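Local coordinates for protein TetR family transcriptional regulator (Streptomyces coelicolor, PDB 6SRN) that binds a furan-carboxylic acid hormone and probably acts as a TetR-family DNA-binding transcriptional regulator in the control of antibiotic production, at residues A77-W88 with D120-Q130. Sequence-based numbering, arbitrary orientation.
Sequences AIAVVEEHYARW and DPVMQAGARLQ. With LUB (4-(Hydroxymethyl)-2-propylfuran-3-carboxylic acid), chain B.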
ATOM      1  N   ALA A  77     -16.938  -0.990 -12.997  1.00  8.25           N
ATOM      2  CA  ALA A  77     -15.844  -0.930 -12.051  1.00  8.50           C
ATOM      3  C   ALA A  77     -16.185  -1.623 -10.706  1.00  8.33           C
ATOM      4  O   ALA A  77     -15.390  -2.360 -10.149  1.00  7.63           O
ATOM      5  CB  ALA A  77     -15.371   0.502 -11.861  1.00  8.58           C
ATOM      6  N   ILE A  78     -17.379  -1.342 -10.185  1.00  7.91           N
ATOM      7  CA  ILE A  78     -17.821  -2.024  -8.981  1.00  7.23           C
ATOM      8  C   ILE A  78     -17.791  -3.536  -9.181  1.00  7.17           C
ATOM      9  O   ILE A  78     -17.327  -4.262  -8.314  1.00  7.21           O
ATOM     10  CB  ILE A  78     -19.239  -1.560  -8.570  1.00  7.22           C
ATOM     11  CG1 ILE A  78     -19.172  -0.100  -8.114  1.00  7.23           C
ATOM     12  CG2 ILE A  78     -19.797  -2.469  -7.494  1.00  7.82           C
ATOM     13  CD1 ILE A  78     -20.529   0.518  -7.935  1.00  7.18           C
ATOM     14  N   ALA A  79     -18.333  -4.037 -10.301  1.00  7.36           N
ATOM     15  CA  ALA A  79     -18.387  -5.486 -10.483  1.00  7.88           C
ATOM     16  C   ALA A  79     -16.982  -6.126 -10.518  1.00  7.78           C
ATOM     17  O   ALA A  79     -16.793  -7.201 -10.016  1.00  8.00           O
ATOM     18  CB  ALA A  79     -19.155  -5.827 -11.740  1.00  8.03           C
ATOM     19  N   VAL A  80     -16.036  -5.454 -11.156  1.00  8.10           N
ATOM     20  CA  VAL A  80     -14.660  -5.928 -11.211  1.00  8.19           C
ATOM     21  C   VAL A  80     -14.080  -6.003  -9.802  1.00  8.06           C
ATOM     22  O   VAL A  80     -13.540  -7.020  -9.396  1.00  7.70           O
ATOM     23  CB  VAL A  80     -13.788  -5.009 -12.103  1.00  8.83           C
ATOM     24  CG1 VAL A  80     -12.298  -5.338 -11.945  1.00  8.67           C
ATOM     25  CG2 VAL A  80     -14.218  -5.164 -13.555  1.00  9.52           C
ATOM     26  N   VAL A  81     -14.206  -4.936  -9.029  1.00  7.61           N
ATOM     27  CA  VAL A  81     -13.660  -4.961  -7.661  1.00  7.71           C
ATOM     28  C   VAL A  81     -14.345  -6.026  -6.806  1.00  7.71           C
ATOM     29  O   VAL A  81     -13.711  -6.800  -6.101  1.00  7.89           O
ATOM     30  CB  VAL A  81     -13.756  -3.571  -7.003  1.00  8.00           C
ATOM     31  CG1 VAL A  81     -13.312  -3.627  -5.561  1.00  8.22           C
ATOM     32  CG2 VAL A  81     -12.910  -2.590  -7.757  1.00  8.34           C
ATOM     33  N   GLU A  82     -15.661  -6.091  -6.882  1.00  8.46           N
ATOM     34  CA  GLU A  82     -16.389  -7.110  -6.095  1.00  9.46           C
ATOM     35  C   GLU A  82     -15.923  -8.515  -6.471  1.00  9.67           C
ATOM     36  O   GLU A  82     -15.751  -9.392  -5.611  1.00  9.71           O
ATOM     37  CB  GLU A  82     -17.903  -7.011  -6.292  1.00 10.54           C
ATOM     38  CG  GLU A  82     -18.564  -5.855  -5.645  1.00 12.07           C
ATOM     39  CD  GLU A  82     -20.058  -5.920  -5.976  1.00 12.98           C
ATOM     40  OE1 GLU A  82     -20.497  -6.431  -7.045  1.00 14.46           O
ATOM     41  OE2 GLU A  82     -20.794  -5.532  -5.121  1.00 15.88           O
ATOM     42  N   GLU A  83     -15.706  -8.776  -7.751  1.00  9.04           N
ATOM     43  CA  GLU A  83     -15.333 -10.096  -8.172  1.00  9.79           C
ATOM     44  C   GLU A  83     -13.955 -10.463  -7.645  1.00 10.39           C
ATOM     45  O   GLU A  83     -13.719 -11.608  -7.269  1.00 10.27           O
ATOM     46  CB  GLU A  83     -15.374 -10.167  -9.701  1.00 10.79           C
ATOM     47  CG  GLU A  83     -14.722 -11.384 -10.293  1.00 11.91           C
ATOM     48  CD  GLU A  83     -15.234 -12.664  -9.709  1.00 13.55           C
ATOM     49  OE1 GLU A  83     -16.431 -12.723  -9.366  1.00 14.90           O
ATOM     50  OE2 GLU A  83     -14.427 -13.626  -9.622  1.00 15.28           O
ATOM     51  N   HIS A  84     -13.041  -9.501  -7.640  1.00  8.64           N
ATOM     52  CA  HIS A  84     -11.663  -9.823  -7.214  1.00  8.74           C
ATOM     53  C   HIS A  84     -11.614 -10.137  -5.717  1.00  9.45           C
ATOM     54  O   HIS A  84     -10.655 -10.758  -5.263  1.00  9.43           O
ATOM     55  CB  HIS A  84     -10.693  -8.729  -7.712  1.00  8.66           C
ATOM     56  CG  HIS A  84     -10.128  -7.788  -6.685  1.00  8.17           C
ATOM     57  ND1 HIS A  84     -10.882  -6.854  -6.000  1.00  8.25           N
ATOM     58  CD2 HIS A  84      -8.857  -7.570  -6.303  1.00  9.02           C
ATOM     59  CE1 HIS A  84     -10.105  -6.134  -5.221  1.00  8.55           C
ATOM     60  NE2 HIS A  84      -8.862  -6.534  -5.402  1.00  9.16           N
ATOM     61  N   TYR A  85     -12.650  -9.777  -4.968  1.00  9.12           N
ATOM     62  CA  TYR A  85     -12.828 -10.241  -3.571  1.00  9.49           C
ATOM     63  C   TYR A  85     -13.649 -11.512  -3.425  1.00 10.74           C
ATOM     64  O   TYR A  85     -13.293 -12.424  -2.630  1.00 10.98           O
ATOM     65  CB  TYR A  85     -13.446  -9.162  -2.694  1.00  9.04           C
ATOM     66  CG  TYR A  85     -12.639  -7.943  -2.508  1.00  8.70           C
ATOM     67  CD1 TYR A  85     -11.316  -7.978  -2.039  1.00  8.41           C
ATOM     68  CD2 TYR A  85     -13.201  -6.688  -2.761  1.00  9.13           C
ATOM     69  CE1 TYR A  85     -10.588  -6.817  -1.878  1.00  8.84           C
ATOM     70  CE2 TYR A  85     -12.472  -5.533  -2.580  1.00  8.66           C
ATOM     71  CZ  TYR A  85     -11.166  -5.579  -2.117  1.00  8.74           C
ATOM     72  OH  TYR A  85     -10.462  -4.396  -1.992  1.00  9.47           O
ATOM     73  N   ALA A  86     -14.744 -11.613  -4.168  1.00 11.10           N
ATOM     74  CA  ALA A  86     -15.736 -12.652  -3.927  1.00 10.88           C
ATOM     75  C   ALA A  86     -15.247 -14.027  -4.285  1.00 10.67           C
ATOM     76  O   ALA A  86     -15.816 -15.025  -3.823  1.00 11.89           O
ATOM     77  CB  ALA A  86     -17.010 -12.347  -4.694  1.00 11.33           C
ATOM     78  N   ARG A  87     -14.236 -14.117  -5.123  1.00 10.33           N
ATOM     79  CA  ARG A  87     -13.657 -15.372  -5.492  1.00 10.64           C
ATOM     80  C   ARG A  87     -12.915 -16.187  -4.388  1.00 10.97           C
ATOM     81  O   ARG A  87     -12.731 -17.372  -4.496  1.00 11.67           O
ATOM     82  CB  ARG A  87     -12.783 -15.150  -6.723  1.00 12.14           C
ATOM     83  CG  ARG A  87     -11.628 -14.168  -6.556  1.00 12.71           C
ATOM     84  CD  ARG A  87     -10.774 -14.141  -7.813  1.00 14.87           C
ATOM     85  NE  ARG A  87     -11.529 -13.779  -9.000  1.00 16.38           N
ATOM     86  CZ  ARG A  87     -10.993 -13.733 -10.212  1.00 17.60           C
ATOM     87  NH1 ARG A  87      -9.689 -13.960 -10.354  1.00 16.53           N
ATOM     88  NH2 ARG A  87     -11.742 -13.442 -11.245  1.00 19.17           N
ATOM     89  N   TRP A  88     -12.565 -15.539  -3.304  1.00  9.80           N
ATOM     90  CA  TRP A  88     -11.610 -16.104  -2.345  1.00  9.12           C
ATOM     91  C   TRP A  88     -12.164 -17.075  -1.304  1.00  9.52           C
ATOM     92  O   TRP A  88     -11.507 -18.046  -0.960  1.00  9.47           O
ATOM     93  CB  TRP A  88     -10.743 -14.965  -1.747  1.00  8.68           C
ATOM     94  CG  TRP A  88      -9.869 -14.434  -2.821  1.00  8.38           C
ATOM     95  CD1 TRP A  88     -10.032 -13.274  -3.509  1.00  8.78           C
ATOM     96  CD2 TRP A  88      -8.720 -15.073  -3.381  1.00  8.60           C
ATOM     97  NE1 TRP A  88      -9.060 -13.139  -4.480  1.00  8.61           N
ATOM     98  CE2 TRP A  88      -8.238 -14.234  -4.436  1.00  8.43           C
ATOM     99  CE3 TRP A  88      -8.058 -16.275  -3.119  1.00  9.26           C
ATOM    100  CZ2 TRP A  88      -7.164 -14.584  -5.228  1.00  9.79           C
ATOM    101  CZ3 TRP A  88      -6.975 -16.615  -3.892  1.00 10.20           C
ATOM    102  CH2 TRP A  88      -6.511 -15.747  -4.928  1.00 10.25           C
ATOM    103  N   ASP A 120      -3.448 -12.344 -13.105  1.00  7.77           N
ATOM    104  CA  ASP A 120      -4.875 -12.347 -13.428  1.00  8.49           C
ATOM    105  C   ASP A 120      -5.384 -10.914 -13.595  1.00  7.92           C
ATOM    106  O   ASP A 120      -5.341 -10.133 -12.665  1.00  7.34           O
ATOM    107  CB  ASP A 120      -5.672 -13.065 -12.325  1.00  9.92           C
ATOM    108  CG  ASP A 120      -7.097 -13.278 -12.696  1.00 13.54           C
ATOM    109  OD1 ASP A 120      -7.678 -12.432 -13.413  1.00 17.75           O
ATOM    110  OD2 ASP A 120      -7.681 -14.301 -12.220  1.00 18.25           O
ATOM    111  N   PRO A 121      -5.863 -10.558 -14.801  1.00  7.59           N
ATOM    112  CA  PRO A 121      -6.340  -9.222 -14.984  1.00  7.78           C
ATOM    113  C   PRO A 121      -7.410  -8.761 -14.002  1.00  7.30           C
ATOM    114  O   PRO A 121      -7.478  -7.553 -13.701  1.00  6.77           O
ATOM    115  CB  PRO A 121      -6.903  -9.239 -16.390  1.00  8.44           C
ATOM    116  CG  PRO A 121      -6.121 -10.285 -17.116  1.00  8.79           C
ATOM    117  CD  PRO A 121      -5.900 -11.333 -16.069  1.00  8.19           C
ATOM    118  N   VAL A 122      -8.302  -9.647 -13.577  1.00  7.12           N
ATOM    119  CA  VAL A 122      -9.355  -9.205 -12.639  1.00  7.21           C
ATOM    120  C   VAL A 122      -8.729  -8.716 -11.318  1.00  6.92           C
ATOM    121  O   VAL A 122      -9.193  -7.737 -10.722  1.00  7.07           O
ATOM    122  CB  VAL A 122     -10.407 -10.301 -12.408  1.00  7.92           C
ATOM    123  CG1 VAL A 122     -11.428  -9.868 -11.357  1.00  8.31           C
ATOM    124  CG2 VAL A 122     -11.084 -10.629 -13.722  1.00  8.92           C
ATOM    125  N   MET A 123      -7.698  -9.428 -10.847  1.00  7.37           N
ATOM    126  CA  MET A 123      -7.014  -8.996  -9.634  1.00  7.31           C
ATOM    127  C   MET A 123      -6.247  -7.712  -9.861  1.00  6.77           C
ATOM    128  O   MET A 123      -6.269  -6.831  -8.984  1.00  7.28           O
ATOM    129  CB  MET A 123      -6.085 -10.102  -9.152  1.00  8.20           C
ATOM    130  CG  MET A 123      -6.782 -11.400  -8.764  1.00  9.12           C
ATOM    131  SD  MET A 123      -7.751 -11.219  -7.231  1.00 10.70           S
ATOM    132  CE  MET A 123      -6.442 -11.123  -6.126  1.00 10.73           C
ATOM    133  N   GLN A 124      -5.571  -7.604 -10.984  1.00  6.59           N
ATOM    134  CA  GLN A 124      -4.799  -6.417 -11.241  1.00  6.61           C
ATOM    135  C   GLN A 124      -5.730  -5.194 -11.347  1.00  6.57           C
ATOM    136  O   GLN A 124      -5.438  -4.111 -10.866  1.00  6.92           O
ATOM    137  CB  GLN A 124      -3.999  -6.583 -12.515  1.00  7.28           C
ATOM    138  CG  GLN A 124      -2.989  -7.735 -12.410  1.00  8.02           C
ATOM    139  CD  GLN A 124      -2.418  -8.194 -13.715  1.00  8.97           C
ATOM    140  OE1 GLN A 124      -2.812  -7.757 -14.784  1.00 11.38           O
ATOM    141  NE2 GLN A 124      -1.453  -9.078 -13.629  1.00 10.02           N
ATOM    142  N   ALA A 125      -6.863  -5.380 -12.001  1.00  5.99           N
ATOM    143  CA  ALA A 125      -7.841  -4.325 -12.153  1.00  6.13           C
ATOM    144  C   ALA A 125      -8.477  -3.957 -10.832  1.00  6.71           C
ATOM    145  O   ALA A 125      -8.666  -2.787 -10.520  1.00  7.57           O
ATOM    146  CB  ALA A 125      -8.902  -4.731 -13.144  1.00  6.04           C
ATOM    147  N   GLY A 126      -8.819  -4.968 -10.034  1.00  6.84           N
ATOM    148  CA  GLY A 126      -9.409  -4.699  -8.712  1.00  7.28           C
ATOM    149  C   GLY A 126      -8.494  -3.840  -7.885  1.00  7.71           C
ATOM    150  O   GLY A 126      -8.929  -2.863  -7.284  1.00  7.34           O
ATOM    151  N   ALA A 127      -7.221  -4.185  -7.864  1.00  7.88           N
ATOM    152  CA  ALA A 127      -6.240  -3.422  -7.112  1.00  8.43           C
ATOM    153  C   ALA A 127      -6.060  -2.023  -7.680  1.00  9.19           C
ATOM    154  O   ALA A 127      -6.034  -1.014  -6.942  1.00 10.43           O
ATOM    155  CB  ALA A 127      -4.888  -4.145  -7.027  1.00  9.04           C
ATOM    156  N   ARG A 128      -5.975  -1.897  -9.005  1.00  8.82           N
ATOM    157  CA  ARG A 128      -5.794  -0.580  -9.566  1.00  9.60           C
ATOM    158  C   ARG A 128      -6.982   0.312  -9.316  1.00 10.48           C
ATOM    159  O   ARG A 128      -6.810   1.492  -8.993  1.00 12.75           O
ATOM    160  CB  ARG A 128      -5.498  -0.649 -11.066  1.00  9.76           C
ATOM    161  CG  ARG A 128      -5.234   0.727 -11.659  1.00 10.88           C
ATOM    162  CD  ARG A 128      -4.480   0.656 -12.958  1.00 11.40           C
ATOM    163  NE  ARG A 128      -4.193   2.017 -13.438  1.00 11.77           N
ATOM    164  CZ  ARG A 128      -3.443   2.283 -14.511  1.00 12.01           C
ATOM    165  NH1 ARG A 128      -2.942   1.308 -15.227  1.00 12.34           N
ATOM    166  NH2 ARG A 128      -3.191   3.551 -14.859  1.00 14.81           N
ATOM    167  N   LEU A 129      -8.197  -0.208  -9.472  1.00  9.33           N
ATOM    168  CA  LEU A 129      -9.393   0.597  -9.182  1.00 10.13           C
ATOM    169  C   LEU A 129      -9.416   1.047  -7.717  1.00 11.20           C
ATOM    170  O   LEU A 129      -9.713   2.228  -7.438  1.00 12.32           O
ATOM    171  CB  LEU A 129     -10.633  -0.189  -9.560  1.00  9.93           C
ATOM    172  CG  LEU A 129     -10.775  -0.481 -11.055  1.00  9.83           C
ATOM    173  CD1 LEU A 129     -11.828  -1.540 -11.302  1.00  9.22           C
ATOM    174  CD2 LEU A 129     -11.099   0.776 -11.821  1.00 10.22           C
ATOM    175  N   GLN A 130      -9.087   0.156  -6.791  1.00 11.42           N
ATOM    176  CA  GLN A 130      -8.992   0.538  -5.356  1.00 12.28           C
ATOM    177  C   GLN A 130      -7.855   1.539  -5.082  1.00 16.50           C
ATOM    178  O   GLN A 130      -7.950   2.376  -4.159  1.00 18.48           O
ATOM    179  CB  GLN A 130      -8.805  -0.662  -4.465  1.00 11.08           C
ATOM    180  CG  GLN A 130      -9.981  -1.601  -4.429  1.00  9.87           C
ATOM    181  CD  GLN A 130     -11.170  -1.041  -3.684  1.00  9.51           C
ATOM    182  OE1 GLN A 130     -11.605   0.082  -3.950  1.00 11.04           O
ATOM    183  NE2 GLN A 130     -11.718  -1.822  -2.795  1.00  9.03           N
TER
HETATM  184  C2  LUB B 301      -5.227  -6.627  -0.976  1.00 12.61           C
HETATM  185  C4  LUB B 301      -6.014  -5.014  -2.314  1.00 12.42           C
HETATM  186  C5  LUB B 301      -4.821  -5.386  -2.789  1.00 12.05           C
HETATM  187  C6  LUB B 301      -4.853  -7.466   0.176  1.00 12.74           C
HETATM  188  O11 LUB B 301      -7.662  -6.507   0.596  1.00 13.84           O
HETATM  189  C9  LUB B 301      -7.482  -5.645  -0.301  1.00 12.38           C
HETATM  190  O10 LUB B 301      -8.306  -4.677  -0.483  1.00 14.02           O
HETATM  191  C3  LUB B 301      -6.302  -5.684  -1.142  1.00 13.01           C
HETATM  192  C12 LUB B 301      -6.899  -4.071  -3.115  1.00 13.42           C
HETATM  193  O13 LUB B 301      -7.327  -2.989  -2.255  1.00 15.11           O
HETATM  194  O1  LUB B 301      -4.232  -6.304  -1.904  1.00 11.63           O
HETATM  195  C7  LUB B 301      -4.946  -8.931  -0.271  1.00 13.67           C
HETATM  196  C8  LUB B 301      -4.643  -9.893   0.851  1.00 14.37           C
HETATM  197  O   HOH W   1     -10.271 -13.793 -13.671  1.00 30.20           O
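His84 lies flat on Gly126 where helices 77-86 and 121-130 cross at -117°, a worked example of how a TetR-family regulator joins the helix that follows its DNA-binding region to the ligand-binding domain. Gly126 CA stands 3.6 Å from the centroid of the imidazole, almost on the ring normal, a CH-pi contact that the missing side chain makes possible. The ring's rotation is fixed from its own helix, since ND1 gives a nearly straight bond in the ring plane to a lone pair of Val81 O (2.8 Å). His84 and Val80 are the knobs of a knobs-into-holes packing; Val80 CG1, anti to the backbone N (chi1 169°), reaches Ala125 CB and Leu129 CD1.

Beyond the imidazole, Met123 curls back through bends at chi2 and chi3, bringing SD to the edge of the Trp88 ring as a Met-aromatic contact, with a weak bond from Trp88 NE1, while CE packs on Trp88 CZ2.

At a partly exposed edge of the contact, Arg87 spans two acids. NE and NH2 grip Glu83 OE2 side-on, and NH1 meets Asp120 OD2 at 2.8 Å from above the carboxylate plane; Val122 CG1 lies over a guanidinium face. Asp120 OD1 meanwhile caps helix 121-130 through Val122 N.

At the C-terminal end of segment 120-130, Gln130 and Tyr85 face the hormone pocket. Gln130 NE2, which also bonds Pro141 O, gives a straight in-plane N-H to Tyr85 OH (3.0 Å). This bond probably helps to orient the phenol, whose OH donates to the carboxylate oxygen O10 of the bound furan acid at 2.6 Å.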